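Local coordinates for dermonecrotic toxin (Pasteurella multocida, PDB 2EBF), which acts as a secreted mitogenic toxin that induces bone resorption and is associated with severe progressive atrophic rhinitis in pigs, its C-terminal region being the part modelled, at residues F392-S403 against L491-A502; S593-L602 against F671-A679. All coordinates share one frame; numbering follows the deposited sequence.

Interaction 1 closes along the chain before interaction 2 opens, and the two fall in different sequence families of the toxin's C-terminal region, C2 and C3. In interaction 1, strands 399-402 and 498-502 are parallel neighbours inside a mixed six-stranded sheet whose outermost strands are 456-461 and 537-539. Interaction 2 sets the start of helix 596-610 against the hairpin of strands 660-673 and 676-681, part of a separate antiparallel sheet. Interactions 1 and 2 share no strand or helix; their centres are about 45 Å apart and their nearest atoms about 28 Å apart. Each is therefore a local packing element of its own region, one a strand pairing and the other a helix-on-hairpin contact.

Interaction 1: residues F392-S403 against L491-A502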
loop_
_atom_site.group_PDB
_atom_site.type_symbol
_atom_site.label_atom_id
_atom_site.label_comp_id
_atom_site.label_asym_id
_atom_site.label_seq_id
_atom_site.Cartn_x
_atom_site.Cartn_y
_atom_site.Cartn_z
ATOM N N PHE A 392 -3.880 32.670 20.011
ATOM C CA PHE A 392 -3.174 31.754 19.117
ATOM C C PHE A 392 -2.369 32.539 18.077
ATOM O O PHE A 392 -1.205 32.227 17.832
ATOM C CB PHE A 392 -4.141 30.788 18.416
ATOM C CG PHE A 392 -4.587 29.630 19.277
ATOM C CD1 PHE A 392 -3.860 28.433 19.293
ATOM C CD2 PHE A 392 -5.744 29.724 20.053
ATOM C CE1 PHE A 392 -4.266 27.346 20.088
ATOM C CE2 PHE A 392 -6.163 28.643 20.849
ATOM C CZ PHE A 392 -5.425 27.456 20.862
ATOM N N ILE A 393 -3.002 33.548 17.483
ATOM C CA ILE A 393 -2.389 34.378 16.438
ATOM C C ILE A 393 -1.170 35.127 16.981
ATOM O O ILE A 393 -0.114 35.173 16.338
ATOM C CB ILE A 393 -3.429 35.360 15.836
ATOM C CG1 ILE A 393 -4.533 34.579 15.103
ATOM C CG2 ILE A 393 -2.780 36.376 14.891
ATOM C CD1 ILE A 393 -5.658 35.457 14.565
ATOM N N ASP A 394 -1.321 35.701 18.170
ATOM C CA ASP A 394 -0.236 36.417 18.835
ATOM C C ASP A 394 0.986 35.553 19.134
ATOM O O ASP A 394 2.102 36.069 19.249
ATOM C CB ASP A 394 -0.743 37.048 20.128
ATOM C CG ASP A 394 -1.625 38.254 19.882
ATOM O OD1 ASP A 394 -1.752 38.697 18.718
ATOM O OD2 ASP A 394 -2.177 38.776 20.874
ATOM N N ASN A 395 0.773 34.248 19.276
ATOM C CA ASN A 395 1.869 33.315 19.511
ATOM C C ASN A 395 2.332 32.611 18.235
ATOM O O ASN A 395 3.025 31.594 18.290
ATOM C CB ASN A 395 1.494 32.319 20.612
ATOM C CG ASN A 395 1.456 32.973 21.978
ATOM O OD1 ASN A 395 0.397 33.402 22.454
ATOM N ND2 ASN A 395 2.620 33.108 22.593
ATOM N N GLY A 396 1.937 33.160 17.089
ATOM C CA GLY A 396 2.469 32.721 15.804
ATOM C C GLY A 396 1.708 31.688 14.985
ATOM O O GLY A 396 2.247 31.187 13.997
ATOM N N LEU A 397 0.458 31.386 15.346
ATOM C CA LEU A 397 -0.380 30.486 14.527
ATOM C C LEU A 397 -0.298 30.862 13.046
ATOM O O LEU A 397 -0.519 32.017 12.687
ATOM C CB LEU A 397 -1.852 30.534 14.978
ATOM C CG LEU A 397 -2.862 29.690 14.191
ATOM C CD1 LEU A 397 -2.747 28.206 14.565
ATOM C CD2 LEU A 397 -4.284 30.206 14.401
ATOM N N THR A 398 0.022 29.889 12.194
ATOM C CA THR A 398 0.122 30.155 10.752
ATOM C C THR A 398 -0.980 29.472 9.954
ATOM O O THR A 398 -1.333 29.932 8.870
ATOM C CB THR A 398 1.496 29.719 10.157
ATOM O OG1 THR A 398 1.717 28.332 10.420
ATOM C CG2 THR A 398 2.639 30.532 10.756
ATOM N N GLU A 399 -1.525 28.381 10.489
ATOM C CA GLU A 399 -2.406 27.521 9.702
ATOM C C GLU A 399 -3.423 26.732 10.536
ATOM O O GLU A 399 -3.117 26.256 11.633
ATOM C CB GLU A 399 -1.551 26.556 8.869
ATOM C CG GLU A 399 -2.297 25.850 7.754
ATOM C CD GLU A 399 -1.365 25.303 6.675
ATOM O OE1 GLU A 399 -0.129 25.436 6.824
ATOM O OE2 GLU A 399 -1.876 24.746 5.673
ATOM N N ILE A 400 -4.628 26.596 9.980
ATOM C CA ILE A 400 -5.695 25.756 10.529
ATOM C C ILE A 400 -5.971 24.609 9.558
ATOM O O ILE A 400 -6.106 24.825 8.354
ATOM C CB ILE A 400 -7.007 26.564 10.730
ATOM C CG1 ILE A 400 -6.790 27.708 11.732
ATOM C CG2 ILE A 400 -8.170 25.645 11.156
ATOM C CD1 ILE A 400 -7.737 28.886 11.540
ATOM N N ALA A 401 -6.064 23.392 10.083
ATOM C CA ALA A 401 -6.298 22.228 9.240
ATOM C C ALA A 401 -7.445 21.406 9.788
ATOM O O ALA A 401 -7.575 21.252 11.002
ATOM C CB ALA A 401 -5.039 21.380 9.135
ATOM N N ILE A 402 -8.274 20.891 8.889
ATOM C CA ILE A 402 -9.404 20.072 9.283
ATOM C C ILE A 402 -9.511 18.829 8.403
ATOM O O ILE A 402 -9.325 18.893 7.183
ATOM C CB ILE A 402 -10.755 20.879 9.350
ATOM C CG1 ILE A 402 -11.523 20.886 8.015
ATOM C CG2 ILE A 402 -10.542 22.296 9.919
ATOM C CD1 ILE A 402 -10.796 21.504 6.840
ATOM N N SER A 403 -9.806 17.702 9.044
ATOM C CA SER A 403 -9.989 16.439 8.348
ATOM C C SER A 403 -11.408 16.279 7.791
ATOM O O SER A 403 -11.661 15.379 6.993
ATOM C CB SER A 403 -9.648 15.279 9.286
ATOM O OG SER A 403 -10.516 15.287 10.400
ATOM N N LEU A 491 1.900 19.503 7.124
ATOM C CA LEU A 491 1.823 20.176 8.421
ATOM C C LEU A 491 3.097 20.224 9.255
ATOM O O LEU A 491 3.401 21.274 9.830
ATOM C CB LEU A 491 0.660 19.637 9.262
ATOM C CG LEU A 491 -0.747 19.901 8.724
ATOM C CD1 LEU A 491 -1.768 19.274 9.655
ATOM C CD2 LEU A 491 -1.025 21.399 8.513
ATOM N N ASP A 492 3.840 19.127 9.358
ATOM C CA ASP A 492 5.077 19.222 10.147
ATOM C C ASP A 492 6.244 19.700 9.288
ATOM O O ASP A 492 7.062 18.917 8.790
ATOM C CB ASP A 492 5.366 18.008 11.071
ATOM C CG ASP A 492 5.694 16.714 10.324
ATOM O OD1 ASP A 492 6.120 15.750 11.012
ATOM O OD2 ASP A 492 5.530 16.639 9.087
ATOM N N ARG A 493 6.255 21.016 9.096
ATOM C CA ARG A 493 7.229 21.701 8.274
ATOM C C ARG A 493 7.761 22.886 9.070
ATOM O O ARG A 493 7.037 23.480 9.875
ATOM C CB ARG A 493 6.579 22.179 6.972
ATOM C CG ARG A 493 6.134 21.039 6.044
ATOM C CD ARG A 493 5.715 21.546 4.662
ATOM N NE ARG A 493 4.352 22.083 4.666
ATOM C CZ ARG A 493 3.690 22.510 3.592
ATOM N NH1 ARG A 493 4.250 22.472 2.387
ATOM N NH2 ARG A 493 2.456 22.973 3.726
ATOM N N GLU A 494 9.031 23.221 8.850
ATOM C CA GLU A 494 9.671 24.335 9.544
ATOM C C GLU A 494 8.895 25.644 9.346
ATOM O O GLU A 494 8.361 25.908 8.263
ATOM C CB GLU A 494 11.133 24.478 9.088
ATOM C CG GLU A 494 11.321 24.910 7.624
ATOM C CD GLU A 494 11.675 26.384 7.474
ATOM O OE1 GLU A 494 10.987 27.093 6.694
ATOM O OE2 GLU A 494 12.645 26.836 8.131
ATOM N N GLY A 495 8.820 26.443 10.405
ATOM C CA GLY A 495 8.150 27.740 10.357
ATOM C C GLY A 495 6.630 27.692 10.373
ATOM O O GLY A 495 5.971 28.697 10.079
ATOM N N GLN A 496 6.068 26.532 10.707
ATOM C CA GLN A 496 4.619 26.390 10.788
ATOM C C GLN A 496 4.190 26.145 12.222
ATOM O O GLN A 496 4.794 25.337 12.932
ATOM C CB GLN A 496 4.115 25.251 9.894
ATOM C CG GLN A 496 4.385 25.460 8.409
ATOM C CD GLN A 496 3.575 24.533 7.508
ATOM O OE1 GLN A 496 2.789 23.700 7.979
ATOM N NE2 GLN A 496 3.760 24.686 6.196
ATOM N N LYS A 497 3.156 26.873 12.634
ATOM C CA LYS A 497 2.489 26.659 13.914
ATOM C C LYS A 497 1.013 26.490 13.591
ATOM O O LYS A 497 0.373 27.402 13.082
ATOM C CB LYS A 497 2.711 27.849 14.848
ATOM C CG LYS A 497 4.142 27.986 15.340
ATOM C CD LYS A 497 4.330 29.273 16.128
ATOM C CE LYS A 497 5.666 29.299 16.858
ATOM N NZ LYS A 497 5.832 30.587 17.587
ATOM N N PHE A 498 0.487 25.299 13.845
ATOM C CA PHE A 498 -0.818 24.945 13.314
ATOM C C PHE A 498 -1.762 24.429 14.387
ATOM O O PHE A 498 -1.337 24.037 15.480
ATOM C CB PHE A 498 -0.668 23.895 12.201
ATOM C CG PHE A 498 -0.031 22.613 12.666
ATOM C CD1 PHE A 498 -0.812 21.570 13.152
ATOM C CD2 PHE A 498 1.360 22.459 12.645
ATOM C CE1 PHE A 498 -0.227 20.380 13.590
ATOM C CE2 PHE A 498 1.953 21.273 13.092
ATOM C CZ PHE A 498 1.157 20.240 13.568
ATOM N N VAL A 499 -3.047 24.427 14.047
ATOM C CA VAL A 499 -4.076 23.753 14.822
ATOM C C VAL A 499 -4.832 22.817 13.876
ATOM O O VAL A 499 -5.132 23.192 12.742
ATOM C CB VAL A 499 -5.060 24.777 15.447
ATOM C CG1 VAL A 499 -6.255 24.072 16.057
ATOM C CG2 VAL A 499 -4.348 25.672 16.475
ATOM N N VAL A 500 -5.128 21.599 14.331
ATOM C CA VAL A 500 -5.885 20.640 13.522
ATOM C C VAL A 500 -7.171 20.255 14.234
ATOM O O VAL A 500 -7.174 20.047 15.449
ATOM C CB VAL A 500 -5.095 19.326 13.237
ATOM C CG1 VAL A 500 -5.747 18.518 12.090
ATOM C CG2 VAL A 500 -3.676 19.609 12.894
ATOM N N PHE A 501 -8.253 20.151 13.466
ATOM C CA PHE A 501 -9.520 19.636 13.967
ATOM C C PHE A 501 -9.837 18.323 13.275
ATOM O O PHE A 501 -9.893 18.260 12.046
ATOM C CB PHE A 501 -10.649 20.643 13.727
ATOM C CG PHE A 501 -10.498 21.909 14.512
ATOM C CD1 PHE A 501 -11.051 22.016 15.791
ATOM C CD2 PHE A 501 -9.795 22.994 13.982
ATOM C CE1 PHE A 501 -10.913 23.179 16.528
ATOM C CE2 PHE A 501 -9.653 24.176 14.709
ATOM C CZ PHE A 501 -10.205 24.273 15.985
ATOM N N ALA A 502 -10.059 17.281 14.070
ATOM C CA ALA A 502 -10.258 15.943 13.530
ATOM C C ALA A 502 -11.080 15.066 14.455
ATOM O O ALA A 502 -11.093 15.272 15.671
ATOM C CB ALA A 502 -8.906 15.281 13.241
#
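A401, level with V500 in a parallel strand pair, donates from its N to V499 O (2.8 Å). The same ladder continues through V499 N to E399 O, F501 N to A401 O and S403 N to F501 O, and the strand axes run 15° apart. Packing is tight on the face that carries I400, I402, V499 and F501. There V499 CG2, anti to its carbonyl carbon, meets L397 CD1 at 3.6 Å and F392 CD1 at 4.0 Å, and I400 CG2 reaches the edge of the F501 ring at CE2, while F385 of helix 379-387 packs against all four of L397, I400, V499 and F501. On the other face A401 CB meets L491 CD1 at 3.9 Å. The solvent side, with G396, T398 and K497 partly exposed, meets mostly through polar atoms. T398 N gives a nearly straight bond to K497 O (2.7 Å, 176°), and T398 OG1 accepts from K497 N. The extended K497 chain runs alongside G396, the C-prime residue of a Schellman motif, and puts NZ 3.1 Å from N395 O, above the carbonyl plane. Register here therefore rests on backbone bonds, with apolar groups on both faces beside the buried E399 carboxylate, whose charge the salt bridge from OE2 to R458 NE probably offsets.

Interaction 2: residues S593-L602 against F671-A679; sequences SVSEDLREEL and FKFAGKEFA
The carbonyl oxygen of S593 receives the ammonium of K676, NZ to O 2.9 Å, the one hydrogen bond between 593-602 and the hairpin 671-679. The donor is tilted from the carbonyl plane and meets the C=O at an angle of 113°. K676 reaches it with an extended chain, its CD also passing close to the same oxygen. S593 OG lies in the plane of the F678 ring at its edge, 3.3 Å from CZ, while its hydrogen bond goes to L590 O.

Apolar packing supplies the rest. L602 CD1 sits over one face of F678, 3.8 Å from the ring centroid and 16° off the normal, a CH-pi contact. The same methyl touches the edge of the F671 ring at CZ and comes within 3.9 Å of F673 CD1, so one branch serves three aromatic rings. F673, with CG anti to the backbone N, extends toward the helix, where L598 CD2 approaches CZ and V594 CG2 approaches CE1. E601 brings its carboxylate to the ring's edge, CD 3.5 Å from CE2, with the two planes 77° apart and OE1 lying in the ring plane; K605 is a weak, long partner of OE2. At the type I' turn from F673 to K676, A674 CB packs on V594 CG2 at 3.6 Å and on L598 CD1.

The chemistry implies that the first turns of helix 596-610 are held on this hairpin chiefly by aromatic and aliphatic packing, with the lysine adding a polar tie at the more exposed end and an edge-on placement of OE1 consistent with a weak attraction to the ring's C-H rim.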
loop_
_atom_site.group_PDB
_atom_site.type_symbol
_atom_site.label_atom_id
_atom_site.label_comp_id
_atom_site.label_asym_id
_atom_site.label_seq_id
_atom_site.Cartn_x
_atom_site.Cartn_y
_atom_site.Cartn_z
ATOM N N SER A 593 33.160 1.188 5.036
ATOM C CA SER A 593 32.411 0.483 6.071
ATOM C C SER A 593 32.406 1.236 7.391
ATOM O O SER A 593 31.627 0.925 8.296
ATOM C CB SER A 593 32.997 -0.917 6.294
ATOM O OG SER A 593 34.182 -0.865 7.075
ATOM N N VAL A 594 33.292 2.218 7.506
ATOM C CA VAL A 594 33.519 2.878 8.776
ATOM C C VAL A 594 33.806 4.367 8.547
ATOM O O VAL A 594 34.225 4.762 7.456
ATOM C CB VAL A 594 34.637 2.118 9.568
ATOM C CG1 VAL A 594 35.995 2.783 9.449
ATOM C CG2 VAL A 594 34.236 1.911 11.022
ATOM N N SER A 595 33.554 5.188 9.564
ATOM C CA SER A 595 33.808 6.628 9.482
ATOM C C SER A 595 35.306 6.911 9.370
ATOM O O SER A 595 36.129 6.114 9.839
ATOM C CB SER A 595 33.207 7.356 10.691
ATOM O OG SER A 595 33.805 6.925 11.904
ATOM N N GLU A 596 35.646 8.040 8.745
ATOM C CA GLU A 596 37.042 8.444 8.505
ATOM C C GLU A 596 37.941 8.382 9.747
ATOM O O GLU A 596 39.129 8.061 9.638
ATOM C CB GLU A 596 37.088 9.845 7.866
ATOM C CG GLU A 596 38.495 10.431 7.615
ATOM C CD GLU A 596 39.384 9.545 6.741
ATOM O OE1 GLU A 596 40.581 9.379 7.079
ATOM O OE2 GLU A 596 38.891 9.016 5.716
ATOM N N ASP A 597 37.368 8.679 10.914
ATOM C CA ASP A 597 38.110 8.680 12.185
ATOM C C ASP A 597 38.375 7.287 12.762
ATOM O O ASP A 597 39.168 7.142 13.694
ATOM C CB ASP A 597 37.400 9.542 13.238
ATOM C CG ASP A 597 35.987 9.069 13.529
ATOM O OD1 ASP A 597 35.102 9.282 12.670
ATOM O OD2 ASP A 597 35.753 8.497 14.620
ATOM N N LEU A 598 37.702 6.272 12.224
ATOM C CA LEU A 598 37.912 4.893 12.672
ATOM C C LEU A 598 38.703 4.084 11.641
ATOM O O LEU A 598 39.125 2.957 11.914
ATOM C CB LEU A 598 36.574 4.220 12.990
ATOM C CG LEU A 598 35.797 4.743 14.209
ATOM C CD1 LEU A 598 34.311 4.415 14.102
ATOM C CD2 LEU A 598 36.373 4.212 15.519
ATOM N N ARG A 599 38.917 4.681 10.471
ATOM C CA ARG A 599 39.559 4.024 9.340
ATOM C C ARG A 599 40.921 3.433 9.677
ATOM O O ARG A 599 41.186 2.259 9.415
ATOM C CB ARG A 599 39.744 5.026 8.209
ATOM C CG ARG A 599 39.571 4.439 6.834
ATOM C CD ARG A 599 38.293 4.969 6.221
ATOM N NE ARG A 599 38.577 5.948 5.172
ATOM C CZ ARG A 599 37.650 6.603 4.476
ATOM N NH1 ARG A 599 36.357 6.408 4.713
ATOM N NH2 ARG A 599 38.025 7.464 3.537
ATOM N N GLU A 600 41.786 4.270 10.240
ATOM C CA GLU A 600 43.161 3.896 10.550
ATOM C C GLU A 600 43.227 2.725 11.528
ATOM O O GLU A 600 44.037 1.808 11.362
ATOM C CB GLU A 600 43.940 5.115 11.075
ATOM C CG GLU A 600 43.475 5.714 12.431
ATOM C CD GLU A 600 41.961 5.956 12.537
ATOM O OE1 GLU A 600 41.345 5.356 13.459
ATOM O OE2 GLU A 600 41.400 6.733 11.707
ATOM N N GLU A 601 42.366 2.753 12.538
ATOM C CA GLU A 601 42.324 1.676 13.517
ATOM C C GLU A 601 41.852 0.365 12.879
ATOM O O GLU A 601 42.443 -0.691 13.115
ATOM C CB GLU A 601 41.430 2.042 14.693
ATOM C CG GLU A 601 41.491 1.018 15.812
ATOM C CD GLU A 601 40.561 1.329 16.961
ATOM O OE1 GLU A 601 39.827 2.342 16.895
ATOM O OE2 GLU A 601 40.570 0.550 17.934
ATOM N N LEU A 602 40.788 0.441 12.080
ATOM C CA LEU A 602 40.309 -0.715 11.322
ATOM C C LEU A 602 41.419 -1.356 10.482
ATOM O O LEU A 602 41.630 -2.567 10.559
ATOM C CB LEU A 602 39.114 -0.346 10.434
ATOM C CG LEU A 602 38.576 -1.494 9.560
ATOM C CD1 LEU A 602 38.003 -2.653 10.416
ATOM C CD2 LEU A 602 37.549 -1.004 8.549
ATOM N N PHE A 671 35.180 -10.683 13.336
ATOM C CA PHE A 671 35.388 -9.860 14.520
ATOM C C PHE A 671 34.441 -8.676 14.423
ATOM O O PHE A 671 33.952 -8.347 13.338
ATOM C CB PHE A 671 36.865 -9.430 14.688
ATOM C CG PHE A 671 37.329 -8.410 13.683
ATOM C CD1 PHE A 671 37.250 -7.051 13.965
ATOM C CD2 PHE A 671 37.870 -8.805 12.465
ATOM C CE1 PHE A 671 37.667 -6.107 13.044
ATOM C CE2 PHE A 671 38.297 -7.860 11.530
ATOM C CZ PHE A 671 38.203 -6.512 11.820
ATOM N N LYS A 672 34.175 -8.047 15.563
ATOM C CA LYS A 672 33.231 -6.954 15.623
ATOM C C LYS A 672 33.986 -5.665 15.903
ATOM O O LYS A 672 34.795 -5.589 16.830
ATOM C CB LYS A 672 32.163 -7.224 16.687
ATOM C CG LYS A 672 30.924 -6.376 16.518
ATOM C CD LYS A 672 29.679 -7.135 16.911
ATOM C CE LYS A 672 28.451 -6.241 16.802
ATOM N NZ LYS A 672 27.305 -6.847 17.551
ATOM N N PHE A 673 33.746 -4.666 15.063
ATOM C CA PHE A 673 34.375 -3.370 15.240
ATOM C C PHE A 673 33.423 -2.280 14.765
ATOM O O PHE A 673 32.848 -2.378 13.681
ATOM C CB PHE A 673 35.707 -3.294 14.480
ATOM C CG PHE A 673 36.377 -1.943 14.555
ATOM C CD1 PHE A 673 36.300 -1.050 13.492
ATOM C CD2 PHE A 673 37.078 -1.559 15.701
ATOM C CE1 PHE A 673 36.915 0.209 13.562
ATOM C CE2 PHE A 673 37.695 -0.305 15.781
ATOM C CZ PHE A 673 37.614 0.579 14.709
ATOM N N ALA A 674 33.264 -1.252 15.602
ATOM C CA ALA A 674 32.412 -0.099 15.312
ATOM C C ALA A 674 31.004 -0.502 14.890
ATOM O O ALA A 674 30.480 0.005 13.903
ATOM C CB ALA A 674 33.055 0.783 14.243
ATOM N N GLY A 675 30.409 -1.442 15.619
ATOM C CA GLY A 675 29.041 -1.867 15.327
ATOM C C GLY A 675 28.857 -2.864 14.188
ATOM O O GLY A 675 27.792 -3.475 14.080
ATOM N N LYS A 676 29.881 -3.032 13.343
ATOM C CA LYS A 676 29.814 -3.945 12.184
ATOM C C LYS A 676 30.632 -5.228 12.363
ATOM O O LYS A 676 31.588 -5.257 13.132
ATOM C CB LYS A 676 30.267 -3.234 10.904
ATOM C CG LYS A 676 29.175 -2.397 10.246
ATOM C CD LYS A 676 29.662 -1.770 8.959
ATOM C CE LYS A 676 28.530 -1.033 8.264
ATOM N NZ LYS A 676 29.055 -0.034 7.299
ATOM N N GLU A 677 30.246 -6.282 11.640
ATOM C CA GLU A 677 31.016 -7.524 11.615
ATOM C C GLU A 677 31.897 -7.606 10.365
ATOM O O GLU A 677 31.471 -7.258 9.261
ATOM C CB GLU A 677 30.100 -8.745 11.718
ATOM C CG GLU A 677 29.409 -8.856 13.072
ATOM C CD GLU A 677 29.176 -10.271 13.501
ATOM O OE1 GLU A 677 29.569 -11.206 12.768
ATOM O OE2 GLU A 677 28.602 -10.457 14.595
ATOM N N PHE A 678 33.129 -8.060 10.563
ATOM C CA PHE A 678 34.091 -8.193 9.476
ATOM C C PHE A 678 34.525 -9.642 9.379
ATOM O O PHE A 678 35.131 -10.165 10.315
ATOM C CB PHE A 678 35.302 -7.315 9.757
ATOM C CG PHE A 678 35.016 -5.847 9.651
ATOM C CD1 PHE A 678 35.221 -5.181 8.453
ATOM C CD2 PHE A 678 34.524 -5.141 10.746
ATOM C CE1 PHE A 678 34.955 -3.824 8.340
ATOM C CE2 PHE A 678 34.248 -3.776 10.643
ATOM C CZ PHE A 678 34.465 -3.124 9.435
ATOM N N ALA A 679 34.199 -10.297 8.263
ATOM C CA ALA A 679 34.612 -11.680 8.041
ATOM C C ALA A 679 36.134 -11.806 8.108
ATOM O O ALA A 679 36.851 -10.948 7.595
ATOM C CB ALA A 679 34.118 -12.159 6.696
#